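Local coordinates for protein trans-4-hydroxy-L-proline dehydratase (Clostridioides difficile 70-100-2010, PDB 6VXC) that catalyses the dehydration of trans-4-hydroxy-L-proline to (S)-1-pyrroline-5-carboxylate by glycyl radical chemistry, in the anaerobic breakdown of hydroxyproline, at residues L305-N310 with G375-S380; G366-D371 with Q400-T405; F426-A431 with A747-D752; Q434-A439 with V455-F460. One frame throughout, in Å; residues are numbered along the deposited sequence.

Interaction 1 of 4, residues L305-N310 with G375-S380; sequences LDQHLN and GVNEVS
Val379 wedges against helix 305-318 with its two methyl groups divided between successive turns. CG1 lies 3.9 Å from Asp306 CA and CG2 lies 3.8 Å from Asn310 CA, a forked fit that suits a beta-branched residue. Asp306 carries the polar half. Its CG sits between the backbone N and carbonyl carbon (chi1 56°), which turns the carboxylate toward 375-380. There OD2 takes the hydroxyl proton of Ser380 OG at 2.6 Å, on its anti side but well out of the carboxylate plane, and also accepts from Gly366 N. OD1 receives Gln307 NE2 from above the carboxylate plane and pairs with Arg304, so this buried group is gripped at both oxygens. Asn377 and Ser380 form a capping box at the start of helix 378-390: Asn377 OD1 accepts from Ser380 N, and Ser380 OG accepts from Asn377 N while donating to Asp306. Asn377 also uses the other end of its amide, sending ND2 to Asp306 O at 3.1 Å, above that carbonyl plane, while Asn310 N reaches the same oxygen from the opposite face. Over the Asn377 amide lies that of Asn310, the planes only 7° apart and the two CG atoms separated by 3.5 Å. Gln307, bent at chi2, curls back so that NE2 meets Gly375 O at 2.9 Å. At the partly exposed side, one water joins Gln307 OE1 to Asn377 ND2 and another joins Asn310 OD1 to Glu378 N.

Interaction 2 of 4, residues G366-D371 with Q400-T405; sequences GGINPD and QISKKT
Gly366 pairs with Gln400 as a parallel beta bridge, and Gly367 N donates to Gln400 O at 2.9 Å. Both glycines have positive phi, 107° and 59°, but each has its own reason to lack a side chain: at Gly366 a CB would clash with Gln400 O and with the preceding carbonyl, and at Gly367 it would crowd Gln400 OE1. Gln400 CB is 3.6 Å from Gly367 CA. The Gln400 chain then extends beyond CG. Its OE1 accepts from a water that in turn accepts from Ile368 N, and it is also bonded to Thr429 OG1; NE2 donates to Asn364 OD1 and Gly449 O, so this buried amide is used at both ends. A second water donates to Gly367 O and accepts from Thr405 OG1, joining backbone to side chain. Ile368 adds a loose packing contact, its CG2 4.1 Å from Ser402 OG and near Lys404 CD. Ser402 OG, bonded to Glu430, accepts from Lys404 N in an ST turn, inside the type I turn from Ser402 to Thr405. The contact joins the C-terminal ends of the neighbouring parallel strands 362-366 and 396-401, consistent with the beta/alpha barrel of glycyl radical enzymes.

Interaction 3 of 4, residues F426-A431 with A747-D752; sequences FYNTEA and AYFNMD
Asn428 lays its CB over the centre of the Phe749 ring, 3.6 Å from the centroid and 11° off the ring normal, a CH-pi contact that forms the tight part of this interface. With CG anti to the backbone N (chi1 -179°), the amide slides past the phenyl group in the opposite direction, its plane within 20° of the ring's. The far end of the ring meets strand 426-428 itself: Phe426 O lies near the ring plane at the edge, 3.5 Å from CZ, and Phe426 CB touches CZ at 3.9 Å. A flat, apolar side chain suits this slot, since it can be covered on one face by a side chain while its rim meets backbone. Asn428 has a second task. It is the N-cap of helix 429-438, where OD1 accepts weakly from Glu430 N and Ala431 N; ND2 bonds to Gly753 O and makes a weak, bent bond to Phe749 O at 3.0 Å. One asparagine thus caps the start of one helix and reaches the end of another, for helix 734-750 stops here in a Schellman motif with Asp752, at positive phi, as its C-prime residue. The contact joins the pyruvate formate lyase-like part of the chain to the C-terminal glycine radical region. Packing is looser toward Asp752, which is partly exposed: Ala431 CB approaches Asp752 O no closer than 4.2 Å, and Asn428 ND2 stands 3.8 Å from Asp752 CA. Across the strand from Phe749, Tyr427 turns away and bonds through OH to Cys454 O.

Interaction 4 of 4, residues Q434-A439 with V455-F460; sequences QELMEA and VETGCF
Glu435 and Thr457 make the polar link between helix 429-438 and strand 456-458. Thr457 OG1 donates its proton to Glu435 OE1 at 2.6 Å, meeting the oxygen nearly along its C-O bond, while the two side chains cross at about a right angle. Glu435 is extended beyond CG, which carries its carboxylate across to the strand; its other oxygen, OE2, bonds to His754 ND1, so both oxygens of this buried acid have partners. Apolar contact comes from the other branch of Thr457. CG2, anti to the backbone N (chi1 of OG1 -57°), packs against Leu436 CG at 3.6 Å, and a beta-branched hydroxyl residue thereby serves both neighbours at once. Leu436 continues along the strand with CD2, which packs on the Gly458 backbone, 3.7 Å from Gly458 C, and lies 4.3 Å from Cys459 CB. Glu456, probably the proton acceptor of the active site, points to the strand's other face, where OE1 takes a straight bond from Val455 N (177°) and OE2 bonds to His180 and to a glycerol. The helix and strand axes approach to 8.5 Å at a signed crossing angle of -62°. Leu436 also touches Ala446 of helix 443-446, strand 456-458 pairs antiparallel with strand 450-452, and Glu456 rests on Leu467 of strand 463-472.

In the fold
From the N terminus, interaction 1 opens at 305-310 and closes at 375-380, but 366-371 of interaction 2 lies within that loop and its partner 400-405 beyond it, so the two cross. They touch where Gly375 N meets Gly367 O, in the loop that follows strand 362-366. Interaction 3 opens at 426-431 after both have closed, on the strand next to 396-401, and closes some 316 residues later at 747-752, bringing the glycine radical region to the sheet. Interaction 4 is nested inside that long loop: it shares helix 429-438 with interaction 3 and ties it to the strand bearing Glu456.

Interaction 1 of 4, residues L305-N310 with G375-S380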
loop_
_atom_site.group_PDB
_atom_site.type_symbol
_atom_site.label_atom_id
_atom_site.label_comp_id
_atom_site.label_asym_id
_atom_site.label_seq_id
_atom_site.Cartn_x
_atom_site.Cartn_y
_atom_site.Cartn_z
ATOM N N LEU A 305 8.684 13.830 3.150
ATOM C CA LEU A 305 8.198 15.170 2.847
ATOM C C LEU A 305 8.885 16.231 3.701
ATOM O O LEU A 305 9.262 17.280 3.182
ATOM C CB LEU A 305 6.677 15.221 3.028
ATOM C CG LEU A 305 5.961 16.545 2.757
ATOM C CD1 LEU A 305 6.165 17.006 1.323
ATOM C CD2 LEU A 305 4.461 16.434 3.085
ATOM N N ASP A 306 9.083 15.970 5.003
ATOM C CA ASP A 306 9.697 16.992 5.851
ATOM C C ASP A 306 11.149 17.254 5.457
ATOM O O ASP A 306 11.643 18.367 5.655
ATOM C CB ASP A 306 9.584 16.655 7.367
ATOM C CG ASP A 306 10.171 15.275 7.782
ATOM O OD1 ASP A 306 10.729 14.540 6.947
ATOM O OD2 ASP A 306 10.067 14.952 9.007
ATOM N N GLN A 307 11.846 16.260 4.894
ATOM C CA GLN A 307 13.209 16.503 4.427
ATOM C C GLN A 307 13.218 17.348 3.153
ATOM O O GLN A 307 14.075 18.221 2.992
ATOM C CB GLN A 307 13.946 15.182 4.192
ATOM C CG GLN A 307 13.966 14.222 5.409
ATOM C CD GLN A 307 14.479 14.886 6.665
ATOM O OE1 GLN A 307 15.663 15.241 6.763
ATOM N NE2 GLN A 307 13.587 15.088 7.629
ATOM N N HIS A 308 12.274 17.114 2.244
ATOM C CA HIS A 308 12.289 17.849 0.982
ATOM C C HIS A 308 11.846 19.295 1.177
ATOM O O HIS A 308 12.371 20.197 0.517
ATOM C CB HIS A 308 11.414 17.139 -0.059
ATOM C CG HIS A 308 11.832 15.726 -0.306
ATOM N ND1 HIS A 308 10.963 14.660 -0.205
ATOM C CD2 HIS A 308 13.047 15.197 -0.583
ATOM C CE1 HIS A 308 11.622 13.537 -0.425
ATOM N NE2 HIS A 308 12.888 13.836 -0.657
ATOM N N LEU A 309 10.874 19.532 2.065
ATOM C CA LEU A 309 10.318 20.875 2.217
ATOM C C LEU A 309 11.152 21.771 3.131
ATOM O O LEU A 309 11.106 22.994 2.983
ATOM C CB LEU A 309 8.885 20.804 2.739
ATOM C CG LEU A 309 7.810 20.270 1.793
ATOM C CD1 LEU A 309 6.444 20.358 2.451
ATOM C CD2 LEU A 309 7.819 21.001 0.441
ATOM N N ASN A 310 11.911 21.206 4.063
ATOM C CA ASN A 310 12.573 22.049 5.056
ATOM C C ASN A 310 13.513 23.082 4.445
ATOM O O ASN A 310 13.519 24.222 4.933
ATOM C CB ASN A 310 13.320 21.192 6.085
ATOM C CG ASN A 310 13.779 22.018 7.287
ATOM O OD1 ASN A 310 12.961 22.596 8.009
ATOM N ND2 ASN A 310 15.088 22.092 7.492
ATOM N N GLY A 375 16.510 13.734 11.822
ATOM C CA GLY A 375 15.810 14.457 10.775
ATOM C C GLY A 375 14.623 15.291 11.211
ATOM O O GLY A 375 14.019 15.980 10.382
ATOM N N VAL A 376 14.251 15.238 12.489
ATOM C CA VAL A 376 13.152 16.070 12.965
ATOM C C VAL A 376 13.510 17.534 12.760
ATOM O O VAL A 376 14.586 17.989 13.158
ATOM C CB VAL A 376 12.842 15.751 14.434
ATOM C CG1 VAL A 376 11.915 16.801 15.028
ATOM C CG2 VAL A 376 12.220 14.352 14.527
ATOM N N ASN A 377 12.624 18.268 12.101
ATOM C CA ASN A 377 12.817 19.684 11.830
ATOM C C ASN A 377 11.467 20.369 12.012
ATOM O O ASN A 377 10.470 19.734 12.373
ATOM C CB ASN A 377 13.427 19.907 10.426
ATOM C CG ASN A 377 12.543 19.377 9.295
ATOM O OD1 ASN A 377 11.323 19.571 9.296
ATOM N ND2 ASN A 377 13.164 18.696 8.323
ATOM N N GLU A 378 11.422 21.672 11.734
ATOM C CA GLU A 378 10.193 22.419 11.987
ATOM C C GLU A 378 9.050 21.907 11.127
ATOM O O GLU A 378 7.898 21.896 11.570
ATOM C CB GLU A 378 10.393 23.917 11.733
ATOM C CG GLU A 378 11.107 24.642 12.850
ATOM C CD GLU A 378 10.419 24.439 14.195
ATOM O OE1 GLU A 378 11.064 23.876 15.116
ATOM O OE2 GLU A 378 9.228 24.804 14.318
ATOM N N VAL A 379 9.341 21.506 9.885
ATOM C CA VAL A 379 8.275 20.991 9.031
ATOM C C VAL A 379 7.711 19.708 9.617
ATOM O O VAL A 379 6.514 19.447 9.497
ATOM C CB VAL A 379 8.749 20.766 7.569
ATOM C CG1 VAL A 379 7.600 20.196 6.744
ATOM C CG2 VAL A 379 9.237 22.076 6.914
ATOM N N SER A 380 8.556 18.893 10.254
ATOM C CA SER A 380 8.078 17.666 10.889
ATOM C C SER A 380 6.967 17.963 11.878
ATOM O O SER A 380 5.953 17.253 11.931
ATOM C CB SER A 380 9.219 16.933 11.608
ATOM O OG SER A 380 10.389 16.844 10.834
HETATM O O HOH W 1 16.055 17.659 8.009
HETATM O O HOH W 2 13.555 23.535 10.520
#

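Interaction 2 of 4, residues G366-D371 with Q400-T405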
loop_
_atom_site.group_PDB
_atom_site.type_symbol
_atom_site.label_atom_id
_atom_site.label_comp_id
_atom_site.label_asym_id
_atom_site.label_seq_id
_atom_site.Cartn_x
_atom_site.Cartn_y
_atom_site.Cartn_z
ATOM N N GLY A 366 9.866 12.538 10.362
ATOM C CA GLY A 366 10.836 12.262 11.406
ATOM C C GLY A 366 12.127 11.681 10.855
ATOM O O GLY A 366 12.801 12.318 10.040
ATOM N N GLY A 367 12.471 10.470 11.289
ATOM C CA GLY A 367 13.548 9.707 10.706
ATOM C C GLY A 367 14.882 10.425 10.782
ATOM O O GLY A 367 15.209 11.104 11.766
ATOM N N ILE A 368 15.692 10.217 9.738
ATOM C CA ILE A 368 17.034 10.771 9.624
ATOM C C ILE A 368 17.130 11.557 8.327
ATOM O O ILE A 368 16.391 11.317 7.372
ATOM C CB ILE A 368 18.121 9.680 9.683
ATOM C CG1 ILE A 368 17.876 8.614 8.607
ATOM C CG2 ILE A 368 18.153 9.026 11.051
ATOM C CD1 ILE A 368 18.864 7.534 8.660
ATOM N N ASN A 369 18.053 12.516 8.306
ATOM C CA ASN A 369 18.296 13.297 7.103
ATOM C C ASN A 369 19.247 12.551 6.174
ATOM O O ASN A 369 19.764 11.482 6.509
ATOM C CB ASN A 369 18.797 14.698 7.476
ATOM C CG ASN A 369 20.117 14.696 8.227
ATOM O OD1 ASN A 369 20.932 13.794 8.105
ATOM N ND2 ASN A 369 20.335 15.749 9.006
ATOM N N PRO A 370 19.478 13.082 4.972
ATOM C CA PRO A 370 20.349 12.376 4.027
ATOM C C PRO A 370 21.752 12.130 4.555
ATOM O O PRO A 370 22.415 11.210 4.067
ATOM C CB PRO A 370 20.341 13.295 2.800
ATOM C CG PRO A 370 19.010 13.951 2.863
ATOM C CD PRO A 370 18.774 14.207 4.327
ATOM N N ASP A 371 22.214 12.886 5.554
ATOM C CA ASP A 371 23.510 12.624 6.165
ATOM C C ASP A 371 23.448 11.556 7.249
ATOM O O ASP A 371 24.494 11.173 7.774
ATOM C CB ASP A 371 24.089 13.916 6.768
ATOM C CG ASP A 371 24.513 14.924 5.706
ATOM O OD1 ASP A 371 24.934 14.494 4.620
ATOM O OD2 ASP A 371 24.429 16.139 5.960
ATOM N N GLN A 400 8.690 8.018 11.339
ATOM C CA GLN A 400 9.888 7.215 11.519
ATOM C C GLN A 400 10.546 7.619 12.831
ATOM O O GLN A 400 10.875 8.793 13.036
ATOM C CB GLN A 400 10.868 7.396 10.359
ATOM C CG GLN A 400 10.716 6.404 9.217
ATOM C CD GLN A 400 11.928 6.400 8.293
ATOM O OE1 GLN A 400 13.067 6.295 8.749
ATOM N NE2 GLN A 400 11.690 6.561 6.992
ATOM N N ILE A 401 10.757 6.645 13.696
ATOM C CA ILE A 401 11.365 6.852 14.994
ATOM C C ILE A 401 12.743 6.220 14.944
ATOM O O ILE A 401 12.869 5.027 14.661
ATOM C CB ILE A 401 10.506 6.244 16.113
ATOM C CG1 ILE A 401 9.092 6.849 16.111
ATOM C CG2 ILE A 401 11.209 6.375 17.452
ATOM C CD1 ILE A 401 9.027 8.375 16.196
ATOM N N SER A 402 13.764 7.028 15.202
ATOM C CA SER A 402 15.157 6.627 15.297
ATOM C C SER A 402 15.610 6.706 16.749
ATOM O O SER A 402 15.041 7.442 17.555
ATOM C CB SER A 402 16.037 7.542 14.418
ATOM O OG SER A 402 17.419 7.429 14.713
ATOM N N LYS A 403 16.673 5.961 17.064
ATOM C CA LYS A 403 17.368 6.177 18.331
ATOM C C LYS A 403 17.844 7.622 18.471
ATOM O O LYS A 403 18.114 8.068 19.588
ATOM C CB LYS A 403 18.551 5.221 18.446
ATOM C CG LYS A 403 19.606 5.475 17.397
ATOM C CD LYS A 403 20.756 4.486 17.467
ATOM C CE LYS A 403 21.843 4.858 16.452
ATOM N NZ LYS A 403 23.036 3.969 16.535
ATOM N N LYS A 404 17.967 8.347 17.360
ATOM C CA LYS A 404 18.371 9.746 17.329
ATOM C C LYS A 404 17.205 10.726 17.431
ATOM O O LYS A 404 17.448 11.933 17.521
ATOM C CB LYS A 404 19.143 10.048 16.038
ATOM C CG LYS A 404 20.336 9.124 15.720
ATOM C CD LYS A 404 20.909 9.545 14.387
ATOM C CE LYS A 404 22.271 8.940 14.065
ATOM N NZ LYS A 404 22.145 7.558 13.615
ATOM N N THR A 405 15.971 10.238 17.442
ATOM C CA THR A 405 14.772 11.069 17.438
ATOM C C THR A 405 14.539 11.663 18.824
ATOM O O THR A 405 14.584 10.939 19.818
ATOM C CB THR A 405 13.553 10.233 17.030
ATOM O OG1 THR A 405 13.731 9.714 15.706
ATOM C CG2 THR A 405 12.255 11.057 17.121
HETATM O O HOH W 3 14.362 11.729 14.237
HETATM O O HOH W 4 14.608 8.224 7.778
#

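Interaction 3 of 4, residues F426-A431 with A747-D752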
loop_
_atom_site.group_PDB
_atom_site.type_symbol
_atom_site.label_atom_id
_atom_site.label_comp_id
_atom_site.label_asym_id
_atom_site.label_seq_id
_atom_site.Cartn_x
_atom_site.Cartn_y
_atom_site.Cartn_z
ATOM N N PHE A 426 4.083 3.773 13.634
ATOM C CA PHE A 426 5.471 4.005 14.008
ATOM C C PHE A 426 6.369 3.013 13.278
ATOM O O PHE A 426 6.106 1.810 13.306
ATOM C CB PHE A 426 5.653 3.870 15.532
ATOM C CG PHE A 426 4.757 4.789 16.344
ATOM C CD1 PHE A 426 3.451 4.427 16.640
ATOM C CD2 PHE A 426 5.229 6.001 16.815
ATOM C CE1 PHE A 426 2.623 5.267 17.385
ATOM C CE2 PHE A 426 4.415 6.838 17.556
ATOM C CZ PHE A 426 3.104 6.478 17.839
ATOM N N TYR A 427 7.439 3.511 12.656
ATOM C CA TYR A 427 8.413 2.694 11.940
ATOM C C TYR A 427 9.804 2.913 12.517
ATOM O O TYR A 427 10.168 4.041 12.856
ATOM C CB TYR A 427 8.448 3.017 10.432
ATOM C CG TYR A 427 7.122 2.875 9.728
ATOM C CD1 TYR A 427 6.621 1.616 9.413
ATOM C CD2 TYR A 427 6.390 3.996 9.359
ATOM C CE1 TYR A 427 5.398 1.470 8.783
ATOM C CE2 TYR A 427 5.172 3.869 8.724
ATOM C CZ TYR A 427 4.679 2.599 8.436
ATOM O OH TYR A 427 3.475 2.481 7.798
ATOM N N ASN A 428 10.587 1.835 12.582
ATOM C CA ASN A 428 11.922 1.833 13.185
ATOM C C ASN A 428 12.958 2.215 12.129
ATOM O O ASN A 428 13.290 1.413 11.250
ATOM C CB ASN A 428 12.222 0.464 13.788
ATOM C CG ASN A 428 13.582 0.396 14.465
ATOM O OD1 ASN A 428 14.393 1.306 14.343
ATOM N ND2 ASN A 428 13.815 -0.678 15.219
ATOM N N THR A 429 13.479 3.439 12.228
ATOM C CA THR A 429 14.450 3.925 11.249
ATOM C C THR A 429 15.667 3.013 11.156
ATOM O O THR A 429 16.156 2.732 10.052
ATOM C CB THR A 429 14.882 5.352 11.592
ATOM O OG1 THR A 429 13.767 6.241 11.463
ATOM C CG2 THR A 429 16.039 5.800 10.702
ATOM N N GLU A 430 16.179 2.548 12.294
ATOM C CA GLU A 430 17.365 1.696 12.238
ATOM C C GLU A 430 17.059 0.362 11.573
ATOM O O GLU A 430 17.917 -0.182 10.879
ATOM C CB GLU A 430 17.971 1.480 13.627
ATOM C CG GLU A 430 18.898 2.638 14.020
ATOM C CD GLU A 430 18.115 3.900 14.338
ATOM O OE1 GLU A 430 17.280 3.821 15.248
ATOM O OE2 GLU A 430 18.299 4.940 13.659
ATOM N N ALA A 431 15.851 -0.176 11.765
ATOM C CA ALA A 431 15.490 -1.406 11.070
ATOM C C ALA A 431 15.382 -1.173 9.570
ATOM O O ALA A 431 15.917 -1.945 8.769
ATOM C CB ALA A 431 14.181 -1.966 11.635
ATOM N N ALA A 747 10.991 0.211 23.308
ATOM C CA ALA A 747 11.415 -1.125 23.691
ATOM C C ALA A 747 11.396 -2.050 22.485
ATOM O O ALA A 747 12.385 -2.725 22.186
ATOM C CB ALA A 747 10.515 -1.673 24.800
ATOM N N TYR A 748 10.290 -2.045 21.746
ATOM C CA TYR A 748 10.194 -2.896 20.569
ATOM C C TYR A 748 11.297 -2.557 19.579
ATOM O O TYR A 748 11.996 -3.444 19.087
ATOM C CB TYR A 748 8.819 -2.732 19.916
ATOM C CG TYR A 748 8.543 -3.704 18.775
ATOM C CD1 TYR A 748 8.922 -5.048 18.862
ATOM C CD2 TYR A 748 7.877 -3.283 17.625
ATOM C CE1 TYR A 748 8.652 -5.936 17.825
ATOM C CE2 TYR A 748 7.606 -4.163 16.581
ATOM C CZ TYR A 748 7.994 -5.487 16.683
ATOM O OH TYR A 748 7.736 -6.368 15.646
ATOM N N PHE A 749 11.502 -1.263 19.324
ATOM C CA PHE A 749 12.480 -0.862 18.318
ATOM C C PHE A 749 13.901 -1.109 18.805
ATOM O O PHE A 749 14.800 -1.389 17.999
ATOM C CB PHE A 749 12.275 0.606 17.923
ATOM C CG PHE A 749 11.012 0.863 17.119
ATOM C CD1 PHE A 749 10.152 -0.170 16.781
ATOM C CD2 PHE A 749 10.702 2.149 16.700
ATOM C CE1 PHE A 749 8.996 0.067 16.041
ATOM C CE2 PHE A 749 9.550 2.407 15.966
ATOM C CZ PHE A 749 8.697 1.364 15.636
ATOM N N ASN A 750 14.121 -1.060 20.119
ATOM C CA ASN A 750 15.439 -1.392 20.619
ATOM C C ASN A 750 15.776 -2.855 20.376
ATOM O O ASN A 750 16.956 -3.196 20.338
ATOM C CB ASN A 750 15.552 -1.081 22.120
ATOM C CG ASN A 750 16.985 -0.844 22.540
ATOM O OD1 ASN A 750 17.609 0.117 22.095
ATOM N ND2 ASN A 750 17.531 -1.733 23.347
ATOM N N MET A 751 14.772 -3.718 20.218
ATOM C CA MET A 751 14.974 -5.109 19.827
ATOM C C MET A 751 14.901 -5.315 18.316
ATOM O O MET A 751 14.820 -6.466 17.866
ATOM C CB MET A 751 13.947 -6.008 20.515
ATOM C CG MET A 751 14.023 -6.005 22.025
ATOM S SD MET A 751 12.846 -7.112 22.812
ATOM C CE MET A 751 11.271 -6.349 22.497
ATOM N N ASP A 752 14.899 -4.227 17.544
ATOM C CA ASP A 752 14.897 -4.223 16.078
ATOM C C ASP A 752 13.563 -4.636 15.464
ATOM O O ASP A 752 13.523 -5.069 14.319
ATOM C CB ASP A 752 16.039 -5.093 15.538
ATOM C CG ASP A 752 17.402 -4.495 15.835
ATOM O OD1 ASP A 752 17.491 -3.250 15.872
ATOM O OD2 ASP A 752 18.354 -5.248 16.093
#

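Interaction 4 of 4, residues Q434-A439 with V455-F460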
loop_
_atom_site.group_PDB
_atom_site.type_symbol
_atom_site.label_atom_id
_atom_site.label_comp_id
_atom_site.label_asym_id
_atom_site.label_seq_id
_atom_site.Cartn_x
_atom_site.Cartn_y
_atom_site.Cartn_z
ATOM N N GLN A 434 18.853 -0.952 7.939
ATOM C CA GLN A 434 19.510 -2.252 7.885
ATOM C C GLN A 434 18.803 -3.210 6.924
ATOM O O GLN A 434 19.467 -3.967 6.203
ATOM C CB GLN A 434 19.619 -2.821 9.301
ATOM C CG GLN A 434 20.779 -2.209 10.091
ATOM C CD GLN A 434 20.812 -2.633 11.553
ATOM O OE1 GLN A 434 19.776 -2.768 12.193
ATOM N NE2 GLN A 434 21.994 -2.961 12.042
ATOM N N GLU A 435 17.467 -3.170 6.879
ATOM C CA GLU A 435 16.735 -3.950 5.888
ATOM C C GLU A 435 17.199 -3.595 4.478
ATOM O O GLU A 435 17.465 -4.480 3.652
ATOM C CB GLU A 435 15.230 -3.713 6.037
ATOM C CG GLU A 435 14.587 -4.333 7.300
ATOM C CD GLU A 435 13.301 -3.617 7.677
ATOM O OE1 GLU A 435 12.712 -2.971 6.782
ATOM O OE2 GLU A 435 12.896 -3.663 8.864
ATOM N N LEU A 436 17.308 -2.298 4.195
ATOM C CA LEU A 436 17.749 -1.854 2.880
ATOM C C LEU A 436 19.161 -2.327 2.582
ATOM O O LEU A 436 19.447 -2.798 1.477
ATOM C CB LEU A 436 17.633 -0.327 2.791
ATOM C CG LEU A 436 16.190 0.171 2.743
ATOM C CD1 LEU A 436 16.091 1.672 3.033
ATOM C CD2 LEU A 436 15.582 -0.138 1.379
ATOM N N MET A 437 20.066 -2.191 3.549
ATOM C CA MET A 437 21.443 -2.605 3.315
ATOM C C MET A 437 21.553 -4.116 3.171
ATOM O O MET A 437 22.339 -4.607 2.357
ATOM C CB MET A 437 22.359 -2.094 4.427
ATOM C CG MET A 437 22.510 -0.568 4.432
ATOM S SD MET A 437 23.704 -0.077 5.687
ATOM C CE MET A 437 25.222 -0.423 4.902
ATOM N N GLU A 438 20.763 -4.872 3.933
ATOM C CA GLU A 438 20.762 -6.319 3.743
ATOM C C GLU A 438 20.366 -6.695 2.315
ATOM O O GLU A 438 20.884 -7.668 1.763
ATOM C CB GLU A 438 19.830 -6.975 4.757
ATOM C CG GLU A 438 19.574 -8.452 4.530
ATOM C CD GLU A 438 20.773 -9.346 4.813
ATOM O OE1 GLU A 438 20.614 -10.579 4.720
ATOM O OE2 GLU A 438 21.849 -8.835 5.175
ATOM N N ALA A 439 19.482 -5.918 1.700
ATOM C CA ALA A 439 19.034 -6.149 0.337
ATOM C C ALA A 439 19.982 -5.582 -0.726
ATOM O O ALA A 439 19.705 -5.732 -1.918
ATOM C CB ALA A 439 17.628 -5.553 0.153
ATOM N N VAL A 455 3.578 -1.088 5.270
ATOM C CA VAL A 455 4.788 -1.183 6.078
ATOM C C VAL A 455 6.006 -1.447 5.195
ATOM O O VAL A 455 7.065 -1.822 5.700
ATOM C CB VAL A 455 4.671 -2.296 7.140
ATOM C CG1 VAL A 455 3.525 -2.017 8.139
ATOM C CG2 VAL A 455 4.537 -3.687 6.444
ATOM N N GLU A 456 5.878 -1.254 3.883
ATOM C CA GLU A 456 6.841 -1.826 2.937
ATOM C C GLU A 456 8.086 -0.951 2.792
ATOM O O GLU A 456 7.986 0.220 2.430
ATOM C CB GLU A 456 6.180 -2.050 1.579
ATOM C CG GLU A 456 5.054 -3.080 1.618
ATOM C CD GLU A 456 3.711 -2.472 1.973
ATOM O OE1 GLU A 456 3.308 -2.553 3.152
ATOM O OE2 GLU A 456 3.069 -1.906 1.071
ATOM N N THR A 457 9.256 -1.546 3.042
ATOM C CA THR A 457 10.544 -0.858 3.018
ATOM C C THR A 457 11.054 -0.683 1.595
ATOM O O THR A 457 11.036 -1.628 0.801
ATOM C CB THR A 457 11.573 -1.655 3.807
ATOM O OG1 THR A 457 11.106 -1.836 5.137
ATOM C CG2 THR A 457 12.917 -0.918 3.833
ATOM N N GLY A 458 11.521 0.516 1.276
ATOM C CA GLY A 458 12.036 0.782 -0.053
ATOM C C GLY A 458 12.974 1.964 -0.077
ATOM O O GLY A 458 12.990 2.797 0.835
ATOM N N CYS A 459 13.744 2.043 -1.146
ATOM C CA CYS A 459 14.667 3.149 -1.348
ATOM C C CYS A 459 13.995 4.185 -2.260
ATOM O O CYS A 459 14.005 4.057 -3.491
ATOM C CB CYS A 459 15.991 2.645 -1.901
ATOM S SG CYS A 459 17.191 3.980 -2.048
ATOM N N PHE A 460 13.427 5.219 -1.635
ATOM C CA PHE A 460 12.521 6.167 -2.295
ATOM C C PHE A 460 13.170 6.835 -3.498
ATOM O O PHE A 460 14.258 7.390 -3.397
ATOM C CB PHE A 460 12.084 7.244 -1.289
ATOM C CG PHE A 460 11.286 6.719 -0.124
ATOM C CD1 PHE A 460 10.726 5.449 -0.148
ATOM C CD2 PHE A 460 11.090 7.518 1.005
ATOM C CE1 PHE A 460 9.975 4.977 0.930
ATOM C CE2 PHE A 460 10.346 7.057 2.079
ATOM C CZ PHE A 460 9.786 5.793 2.044
#